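PDB 2GU0: nonstructural protein 2 from Human rotavirus C, which probably binds single-stranded RNA, hydrolyses nucleoside triphosphates, has RNA triphosphatase activity, unwinds helices without ATP and, as a homooctamer, forms viroplasms together with NSP5. Local coordinates for residues 145-153 with 184-192; 75-83 with 111-119. All coordinates share one frame; numbering follows the deposited sequence.

Contact 1. Residues 145-153 with 184-192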
loop_
_atom_site.group_PDB
_atom_site.type_symbol
_atom_site.label_atom_id
_atom_site.label_comp_id
_atom_site.label_asym_id
_atom_site.label_seq_id
_atom_site.Cartn_x
_atom_site.Cartn_y
_atom_site.Cartn_z
ATOM N N GLU A 145 -34.523 -34.184 10.200
ATOM C CA GLU A 145 -35.186 -33.125 9.435
ATOM C C GLU A 145 -34.796 -33.016 7.955
ATOM O O GLU A 145 -33.640 -33.226 7.583
ATOM C CB GLU A 145 -34.956 -31.786 10.130
ATOM C CG GLU A 145 -35.287 -31.807 11.624
ATOM C CD GLU A 145 -35.089 -30.448 12.314
ATOM O OE1 GLU A 145 -35.244 -30.381 13.561
ATOM O OE2 GLU A 145 -34.784 -29.448 11.615
ATOM N N THR A 146 -35.775 -32.689 7.112
ATOM C CA THR A 146 -35.554 -32.540 5.665
ATOM C C THR A 146 -34.930 -31.180 5.315
ATOM O O THR A 146 -35.400 -30.147 5.789
ATOM C CB THR A 146 -36.897 -32.728 4.878
ATOM O OG1 THR A 146 -36.946 -34.055 4.315
ATOM C CG2 THR A 146 -37.030 -31.696 3.762
ATOM N N GLU A 147 -33.884 -31.181 4.484
ATOM C CA GLU A 147 -33.208 -29.937 4.112
ATOM C C GLU A 147 -34.025 -29.103 3.132
ATOM O O GLU A 147 -33.816 -29.163 1.921
ATOM C CB GLU A 147 -31.823 -30.213 3.510
ATOM C CG GLU A 147 -30.929 -28.972 3.478
ATOM C CD GLU A 147 -29.680 -29.102 2.588
ATOM O OE1 GLU A 147 -28.997 -30.152 2.633
ATOM O OE2 GLU A 147 -29.369 -28.127 1.852
ATOM N N THR A 148 -34.963 -28.326 3.661
ATOM C CA THR A 148 -35.792 -27.484 2.827
ATOM C C THR A 148 -34.939 -26.311 2.354
ATOM O O THR A 148 -33.760 -26.246 2.671
ATOM C CB THR A 148 -37.019 -26.986 3.600
ATOM O OG1 THR A 148 -36.602 -26.199 4.716
ATOM C CG2 THR A 148 -37.824 -28.164 4.105
ATOM N N THR A 149 -35.518 -25.385 1.604
ATOM C CA THR A 149 -34.740 -24.269 1.089
ATOM C C THR A 149 -34.157 -23.309 2.113
ATOM O O THR A 149 -33.038 -22.842 1.951
ATOM C CB THR A 149 -35.553 -23.454 0.072
ATOM O OG1 THR A 149 -35.807 -24.261 -1.085
ATOM C CG2 THR A 149 -34.783 -22.201 -0.352
ATOM N N PRO A 150 -34.914 -22.979 3.170
ATOM C CA PRO A 150 -34.409 -22.053 4.194
ATOM C C PRO A 150 -33.173 -22.578 4.903
ATOM O O PRO A 150 -32.403 -21.805 5.482
ATOM C CB PRO A 150 -35.589 -21.920 5.148
ATOM C CG PRO A 150 -36.757 -22.074 4.252
ATOM C CD PRO A 150 -36.347 -23.245 3.380
ATOM N N LEU A 151 -32.977 -23.891 4.824
ATOM C CA LEU A 151 -31.862 -24.544 5.492
ATOM C C LEU A 151 -30.735 -25.058 4.602
ATOM O O LEU A 151 -29.768 -25.633 5.120
ATOM C CB LEU A 151 -32.399 -25.707 6.325
ATOM C CG LEU A 151 -33.663 -25.345 7.108
ATOM C CD1 LEU A 151 -34.281 -26.587 7.671
ATOM C CD2 LEU A 151 -33.329 -24.353 8.217
ATOM N N THR A 152 -30.829 -24.866 3.284
ATOM C CA THR A 152 -29.777 -25.381 2.403
ATOM C C THR A 152 -28.419 -24.861 2.817
ATOM O O THR A 152 -28.310 -23.824 3.454
ATOM C CB THR A 152 -29.964 -24.989 0.926
ATOM O OG1 THR A 152 -31.288 -25.301 0.513
ATOM C CG2 THR A 152 -28.997 -25.776 0.040
ATOM N N GLU A 153 -27.383 -25.587 2.432
ATOM C CA GLU A 153 -26.032 -25.183 2.751
ATOM C C GLU A 153 -25.578 -23.936 1.994
ATOM O O GLU A 153 -24.663 -23.264 2.439
ATOM C CB GLU A 153 -25.050 -26.324 2.455
ATOM C CG GLU A 153 -24.989 -26.743 0.996
ATOM C CD GLU A 153 -23.887 -27.759 0.714
ATOM O OE1 GLU A 153 -22.694 -27.378 0.725
ATOM O OE2 GLU A 153 -24.221 -28.941 0.477
ATOM N N TYR A 184 -24.730 -28.456 -8.100
ATOM C CA TYR A 184 -25.762 -27.508 -7.697
ATOM C C TYR A 184 -26.718 -28.316 -6.836
ATOM O O TYR A 184 -26.692 -29.549 -6.866
ATOM C CB TYR A 184 -26.533 -26.951 -8.894
ATOM C CG TYR A 184 -25.686 -26.195 -9.874
ATOM C CD1 TYR A 184 -24.868 -26.875 -10.771
ATOM C CD2 TYR A 184 -25.705 -24.804 -9.921
ATOM C CE1 TYR A 184 -24.092 -26.192 -11.697
ATOM C CE2 TYR A 184 -24.935 -24.111 -10.842
ATOM C CZ TYR A 184 -24.131 -24.816 -11.727
ATOM O OH TYR A 184 -23.362 -24.174 -12.658
ATOM N N LYS A 185 -27.560 -27.638 -6.068
ATOM C CA LYS A 185 -28.511 -28.350 -5.226
ATOM C C LYS A 185 -29.940 -27.831 -5.387
ATOM O O LYS A 185 -30.186 -26.624 -5.373
ATOM C CB LYS A 185 -28.094 -28.265 -3.757
ATOM C CG LYS A 185 -28.937 -29.147 -2.844
ATOM C CD LYS A 185 -28.549 -29.043 -1.370
ATOM C CE LYS A 185 -27.215 -29.694 -1.080
ATOM N NZ LYS A 185 -26.929 -29.696 0.377
ATOM N N ILE A 186 -30.876 -28.764 -5.545
ATOM C CA ILE A 186 -32.295 -28.454 -5.690
ATOM C C ILE A 186 -32.972 -28.760 -4.363
ATOM O O ILE A 186 -32.851 -29.861 -3.850
ATOM C CB ILE A 186 -32.939 -29.359 -6.734
ATOM C CG1 ILE A 186 -32.160 -29.296 -8.041
ATOM C CG2 ILE A 186 -34.374 -28.959 -6.947
ATOM C CD1 ILE A 186 -32.656 -30.301 -9.052
ATOM N N THR A 187 -33.685 -27.804 -3.794
ATOM C CA THR A 187 -34.368 -28.058 -2.529
ATOM C C THR A 187 -35.760 -27.488 -2.642
ATOM O O THR A 187 -35.933 -26.459 -3.271
ATOM C CB THR A 187 -33.652 -27.371 -1.334
ATOM O OG1 THR A 187 -33.675 -25.951 -1.508
ATOM C CG2 THR A 187 -32.218 -27.820 -1.242
ATOM N N ILE A 188 -36.756 -28.152 -2.062
ATOM C CA ILE A 188 -38.128 -27.634 -2.112
ATOM C C ILE A 188 -38.272 -26.526 -1.072
ATOM O O ILE A 188 -37.631 -26.564 -0.017
ATOM C CB ILE A 188 -39.178 -28.732 -1.822
ATOM C CG1 ILE A 188 -38.824 -29.469 -0.526
ATOM C CG2 ILE A 188 -39.277 -29.680 -3.000
ATOM C CD1 ILE A 188 -39.675 -30.694 -0.253
ATOM N N ASN A 189 -39.107 -25.538 -1.355
ATOM C CA ASN A 189 -39.271 -24.441 -0.417
ATOM C C ASN A 189 -40.222 -24.783 0.720
ATOM O O ASN A 189 -40.214 -24.129 1.759
ATOM C CB ASN A 189 -39.759 -23.188 -1.151
ATOM C CG ASN A 189 -38.916 -22.866 -2.378
ATOM O OD1 ASN A 189 -37.698 -22.965 -2.342
ATOM N ND2 ASN A 189 -39.571 -22.474 -3.467
ATOM N N THR A 190 -41.024 -25.823 0.512
ATOM C CA THR A 190 -42.021 -26.273 1.481
ATOM C C THR A 190 -42.320 -27.751 1.278
ATOM O O THR A 190 -42.317 -28.239 0.147
ATOM C CB THR A 190 -43.327 -25.510 1.291
ATOM O OG1 THR A 190 -43.178 -24.178 1.781
ATOM C CG2 THR A 190 -44.458 -26.196 2.010
ATOM N N LYS A 191 -42.599 -28.460 2.368
ATOM C CA LYS A 191 -42.903 -29.884 2.286
ATOM C C LYS A 191 -44.284 -30.132 1.688
ATOM O O LYS A 191 -44.842 -31.219 1.854
ATOM C CB LYS A 191 -42.839 -30.534 3.672
ATOM C CG LYS A 191 -41.441 -30.683 4.273
ATOM C CD LYS A 191 -41.520 -31.308 5.672
ATOM C CE LYS A 191 -40.146 -31.596 6.257
ATOM N NZ LYS A 191 -40.229 -32.315 7.560
ATOM N N THR A 192 -44.829 -29.135 0.995
ATOM C CA THR A 192 -46.153 -29.255 0.384
ATOM C C THR A 192 -46.130 -30.058 -0.920
ATOM O O THR A 192 -45.110 -30.113 -1.612
ATOM C CB THR A 192 -46.767 -27.856 0.101
ATOM O OG1 THR A 192 -48.132 -28.002 -0.309
ATOM C CG2 THR A 192 -46.007 -27.145 -1.007
#
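In the HIT-like domain of NSP2, Lys185 on the central strand 182-188 of the five-stranded antiparallel sheet meets Glu147 and Glu153 of the loop before strand 157-160, forming a salt-bridge network at the predicted nucleotide site. Lys185, a predicted ATP ligand, leaves the strand with CG anti to the backbone N (chi1 -172°) and bends at chi3, which carries NZ between the two carboxylates. Lys185 NZ lies 2.8 Å from Glu153 OE2, on the anti lone pair, and 3.1 Å from Glu147 OE1, on the syn lone pair. Glu153 OE1 is held in turn by Asn113 and Tyr171, and Glu147 lies close to His222, the predicted catalytic histidine.

Thr152 continues the packing along the strand, its CG2 methyl resting against Lys185 CD, part-way along the lysine chain, at 3.6 Å. Where the strand ends, the backbone joins in: Thr149 N donates to Ile188 O over 2.9 Å. Three polar side chains then meet in a row, with Thr187 OG1 2.8 Å from Thr149 OG1. Thr149 OG1 in turn donates to Asn189 OD1 at 2.6 Å, the donor lying 16° from the carbonyl plane of the amide.

Contact 2. Residues 75-83 with 111-119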
loop_
_atom_site.group_PDB
_atom_site.type_symbol
_atom_site.label_atom_id
_atom_site.label_comp_id
_atom_site.label_asym_id
_atom_site.label_seq_id
_atom_site.Cartn_x
_atom_site.Cartn_y
_atom_site.Cartn_z
ATOM N N GLN A 75 -10.981 -20.235 9.126
ATOM C CA GLN A 75 -12.292 -20.796 8.884
ATOM C C GLN A 75 -12.577 -21.940 9.861
ATOM O O GLN A 75 -13.736 -22.259 10.131
ATOM C CB GLN A 75 -12.367 -21.273 7.434
ATOM C CG GLN A 75 -13.758 -21.344 6.889
ATOM C CD GLN A 75 -14.341 -19.984 6.617
ATOM O OE1 GLN A 75 -14.364 -19.116 7.489
ATOM N NE2 GLN A 75 -14.831 -19.790 5.402
ATOM N N TYR A 76 -11.509 -22.546 10.382
ATOM C CA TYR A 76 -11.603 -23.635 11.356
ATOM C C TYR A 76 -12.116 -23.056 12.688
ATOM O O TYR A 76 -12.967 -23.655 13.356
ATOM C CB TYR A 76 -10.223 -24.282 11.556
ATOM C CG TYR A 76 -10.183 -25.357 12.623
ATOM C CD1 TYR A 76 -10.684 -26.646 12.383
ATOM C CD2 TYR A 76 -9.676 -25.073 13.888
ATOM C CE1 TYR A 76 -10.676 -27.623 13.388
ATOM C CE2 TYR A 76 -9.663 -26.032 14.897
ATOM C CZ TYR A 76 -10.162 -27.299 14.645
ATOM O OH TYR A 76 -10.131 -28.214 15.663
ATOM N N THR A 77 -11.596 -21.887 13.054
ATOM C CA THR A 77 -11.994 -21.205 14.275
ATOM C C THR A 77 -13.487 -20.934 14.188
ATOM O O THR A 77 -14.239 -21.166 15.134
ATOM C CB THR A 77 -11.297 -19.848 14.409
ATOM O OG1 THR A 77 -9.900 -19.998 14.158
ATOM C CG2 THR A 77 -11.487 -19.292 15.787
ATOM N N GLU A 78 -13.896 -20.430 13.033
ATOM C CA GLU A 78 -15.289 -20.104 12.766
ATOM C C GLU A 78 -16.195 -21.307 12.982
ATOM O O GLU A 78 -17.108 -21.267 13.795
ATOM C CB GLU A 78 -15.434 -19.618 11.328
ATOM C CG GLU A 78 -14.690 -18.341 11.045
ATOM C CD GLU A 78 -15.417 -17.153 11.597
ATOM O OE1 GLU A 78 -16.495 -16.828 11.043
ATOM O OE2 GLU A 78 -14.924 -16.559 12.581
ATOM N N LEU A 79 -15.933 -22.373 12.238
ATOM C CA LEU A 79 -16.723 -23.587 12.328
ATOM C C LEU A 79 -16.705 -24.125 13.758
ATOM O O LEU A 79 -17.741 -24.518 14.313
ATOM C CB LEU A 79 -16.173 -24.645 11.368
ATOM C CG LEU A 79 -16.872 -26.003 11.403
ATOM C CD1 LEU A 79 -18.316 -25.827 10.971
ATOM C CD2 LEU A 79 -16.156 -26.989 10.508
ATOM N N VAL A 80 -15.521 -24.138 14.349
ATOM C CA VAL A 80 -15.365 -24.640 15.692
ATOM C C VAL A 80 -16.300 -23.911 16.664
ATOM O O VAL A 80 -16.941 -24.535 17.526
ATOM C CB VAL A 80 -13.866 -24.535 16.100
ATOM C CG1 VAL A 80 -13.709 -24.143 17.540
ATOM C CG2 VAL A 80 -13.187 -25.869 15.854
ATOM N N ASN A 81 -16.406 -22.594 16.518
ATOM C CA ASN A 81 -17.272 -21.835 17.409
ATOM C C ASN A 81 -18.746 -21.970 17.069
ATOM O O ASN A 81 -19.599 -21.928 17.942
ATOM C CB ASN A 81 -16.852 -20.377 17.427
ATOM C CG ASN A 81 -15.678 -20.141 18.341
ATOM O OD1 ASN A 81 -14.543 -20.024 17.897
ATOM N ND2 ASN A 81 -15.943 -20.100 19.638
ATOM N N LEU A 82 -19.045 -22.135 15.790
ATOM C CA LEU A 82 -20.416 -22.304 15.352
ATOM C C LEU A 82 -20.936 -23.612 15.958
ATOM O O LEU A 82 -22.035 -23.672 16.503
ATOM C CB LEU A 82 -20.459 -22.374 13.828
ATOM C CG LEU A 82 -21.837 -22.643 13.237
ATOM C CD1 LEU A 82 -22.733 -21.443 13.471
ATOM C CD2 LEU A 82 -21.697 -22.931 11.757
ATOM N N LEU A 83 -20.126 -24.656 15.875
ATOM C CA LEU A 83 -20.521 -25.940 16.412
ATOM C C LEU A 83 -20.736 -25.895 17.926
ATOM O O LEU A 83 -21.742 -26.397 18.423
ATOM C CB LEU A 83 -19.487 -27.000 16.028
ATOM C CG LEU A 83 -19.392 -27.233 14.511
ATOM C CD1 LEU A 83 -18.258 -28.186 14.191
ATOM C CD2 LEU A 83 -20.715 -27.784 13.989
ATOM N N LEU A 111 -21.021 -27.493 6.178
ATOM C CA LEU A 111 -20.931 -26.530 7.274
ATOM C C LEU A 111 -20.177 -25.292 6.851
ATOM O O LEU A 111 -20.521 -24.175 7.258
ATOM C CB LEU A 111 -20.236 -27.142 8.489
ATOM C CG LEU A 111 -21.054 -28.195 9.225
ATOM C CD1 LEU A 111 -20.201 -28.869 10.266
ATOM C CD2 LEU A 111 -22.267 -27.535 9.855
ATOM N N GLU A 112 -19.139 -25.488 6.040
ATOM C CA GLU A 112 -18.348 -24.362 5.585
ATOM C C GLU A 112 -19.241 -23.429 4.795
ATOM O O GLU A 112 -19.061 -22.219 4.833
ATOM C CB GLU A 112 -17.158 -24.828 4.743
ATOM C CG GLU A 112 -16.578 -23.739 3.853
ATOM C CD GLU A 112 -15.073 -23.571 3.978
ATOM O OE1 GLU A 112 -14.368 -24.571 4.206
ATOM O OE2 GLU A 112 -14.590 -22.432 3.821
ATOM N N ASN A 113 -20.217 -23.973 4.081
ATOM C CA ASN A 113 -21.104 -23.095 3.340
ATOM C C ASN A 113 -22.066 -22.405 4.289
ATOM O O ASN A 113 -22.348 -21.217 4.118
ATOM C CB ASN A 113 -21.866 -23.849 2.255
ATOM C CG ASN A 113 -21.155 -23.808 0.923
ATOM O OD1 ASN A 113 -20.441 -22.849 0.625
ATOM N ND2 ASN A 113 -21.357 -24.831 0.105
ATOM N N LEU A 114 -22.565 -23.126 5.294
ATOM C CA LEU A 114 -23.471 -22.493 6.249
ATOM C C LEU A 114 -22.791 -21.278 6.880
ATOM O O LEU A 114 -23.440 -20.259 7.104
ATOM C CB LEU A 114 -23.912 -23.471 7.335
ATOM C CG LEU A 114 -24.936 -24.539 6.932
ATOM C CD1 LEU A 114 -25.155 -25.490 8.085
ATOM C CD2 LEU A 114 -26.236 -23.898 6.547
ATOM N N LEU A 115 -21.490 -21.380 7.150
ATOM C CA LEU A 115 -20.736 -20.262 7.726
ATOM C C LEU A 115 -20.878 -19.004 6.877
ATOM O O LEU A 115 -21.020 -17.903 7.408
ATOM C CB LEU A 115 -19.246 -20.585 7.834
ATOM C CG LEU A 115 -18.741 -21.513 8.933
ATOM C CD1 LEU A 115 -17.229 -21.651 8.792
ATOM C CD2 LEU A 115 -19.112 -20.958 10.294
ATOM N N CYS A 116 -20.826 -19.167 5.558
ATOM C CA CYS A 116 -20.964 -18.039 4.651
ATOM C C CYS A 116 -22.373 -17.494 4.723
ATOM O O CYS A 116 -22.572 -16.286 4.746
ATOM C CB CYS A 116 -20.636 -18.459 3.217
ATOM S SG CYS A 116 -18.885 -18.920 2.989
ATOM N N ARG A 117 -23.360 -18.379 4.767
ATOM C CA ARG A 117 -24.741 -17.920 4.846
ATOM C C ARG A 117 -24.910 -17.135 6.128
ATOM O O ARG A 117 -25.506 -16.067 6.140
ATOM C CB ARG A 117 -25.737 -19.092 4.856
ATOM C CG ARG A 117 -25.963 -19.789 3.523
ATOM C CD ARG A 117 -27.200 -20.667 3.591
ATOM N NE ARG A 117 -28.370 -19.872 3.935
ATOM C CZ ARG A 117 -29.530 -20.366 4.354
ATOM N NH1 ARG A 117 -29.701 -21.672 4.489
ATOM N NH2 ARG A 117 -30.522 -19.542 4.656
ATOM N N ILE A 118 -24.356 -17.661 7.211
ATOM C CA ILE A 118 -24.483 -17.009 8.497
ATOM C C ILE A 118 -23.794 -15.648 8.636
ATOM O O ILE A 118 -24.369 -14.739 9.247
ATOM C CB ILE A 118 -24.020 -17.937 9.617
ATOM C CG1 ILE A 118 -24.805 -19.246 9.559
ATOM C CG2 ILE A 118 -24.269 -17.285 10.943
ATOM C CD1 ILE A 118 -24.236 -20.336 10.426
ATOM N N LYS A 119 -22.591 -15.472 8.091
ATOM C CA LYS A 119 -21.950 -14.170 8.233
ATOM C C LYS A 119 -22.511 -13.169 7.232
ATOM O O LYS A 119 -22.114 -12.001 7.216
ATOM C CB LYS A 119 -20.432 -14.263 8.087
ATOM C CG LYS A 119 -19.963 -14.627 6.711
ATOM C CD LYS A 119 -18.476 -14.365 6.536
ATOM C CE LYS A 119 -18.167 -12.877 6.592
ATOM N NZ LYS A 119 -16.778 -12.591 6.132
#
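Leu115 of helix 108-119 is a knob in a hole on helix 74-90, its side chain set among Gln75, Glu78, Leu79 and Leu82. Its two methyls divide the work. CD1 of Leu115 presses on the helix wall, 3.7 Å from Glu78 CB and close to the backbone N of Leu79, while Leu115 CD2 slides alongside Leu82 and comes within 3.6 Å of Leu82 CD2. Leu115 has CG anti to the carbonyl carbon (chi1 -76°), and its extended second torsion sends the branch straight into this hole.

Beyond the knob, leucines and an isoleucine fill the interface toward both ends of segment 111-119. Leu82 CD1 meets Ile118 CD1 tip to tip at 3.6 Å. Leu79 and Leu111 cross at about a right angle, with Leu79 CD1 3.4 Å from Leu111 CB, and Leu83 CD2 approaches Leu111 CD1 at 3.9 Å.

One polar bond borders this apolar patch. Gln75 bends at its second torsion and donates from NE2 to Glu112 OE2 over 3.1 Å. The bond is fairly straight, 162° at the hydrogen. The carboxylate oxygen lies in the plane of the amide, whereas the donor approaches from above the carboxylate plane.

Further out, the backbone N atoms of Lys175 and Leu176 bind OE2 and OE1 of Glu112, so both carboxylate oxygens are engaged, which should hold the group in place for Gln75. Behind helix 108-119, Ala135 and Ala139 of helix 129-139 cover Leu114, and Ala139 also touches Leu111. Segments 75-83 and 111-119 cross at 85°, their axes 10.1 Å apart: a near-perpendicular helix-helix contact built round a single knob in a hole, within the helical part of the NSP2 N-terminal region.

In the fold
Along the chain contact 2 closes before contact 1 opens, and their centres lie 19 Å apart. Contact 2 joins two helices of the N-terminal region; contact 1 joins a loop to the central strand of the C-terminal, HIT-related region. Helix 108-119 bridges them: Arg117 NH1 probably bonds Pro150 O and Thr152 O, and Leu114 packs against Thr152. The same helix begins within the predicted ATP-binding residues Gln107 to Arg109, while contact 1 holds Lys185. The two regions therefore meet along this helix, consistent with a nucleotide site to which both contribute. Ile47 and Leu48 of a neighbouring subunit reach contact 1 and Arg117 respectively, linking this junction to the octamer.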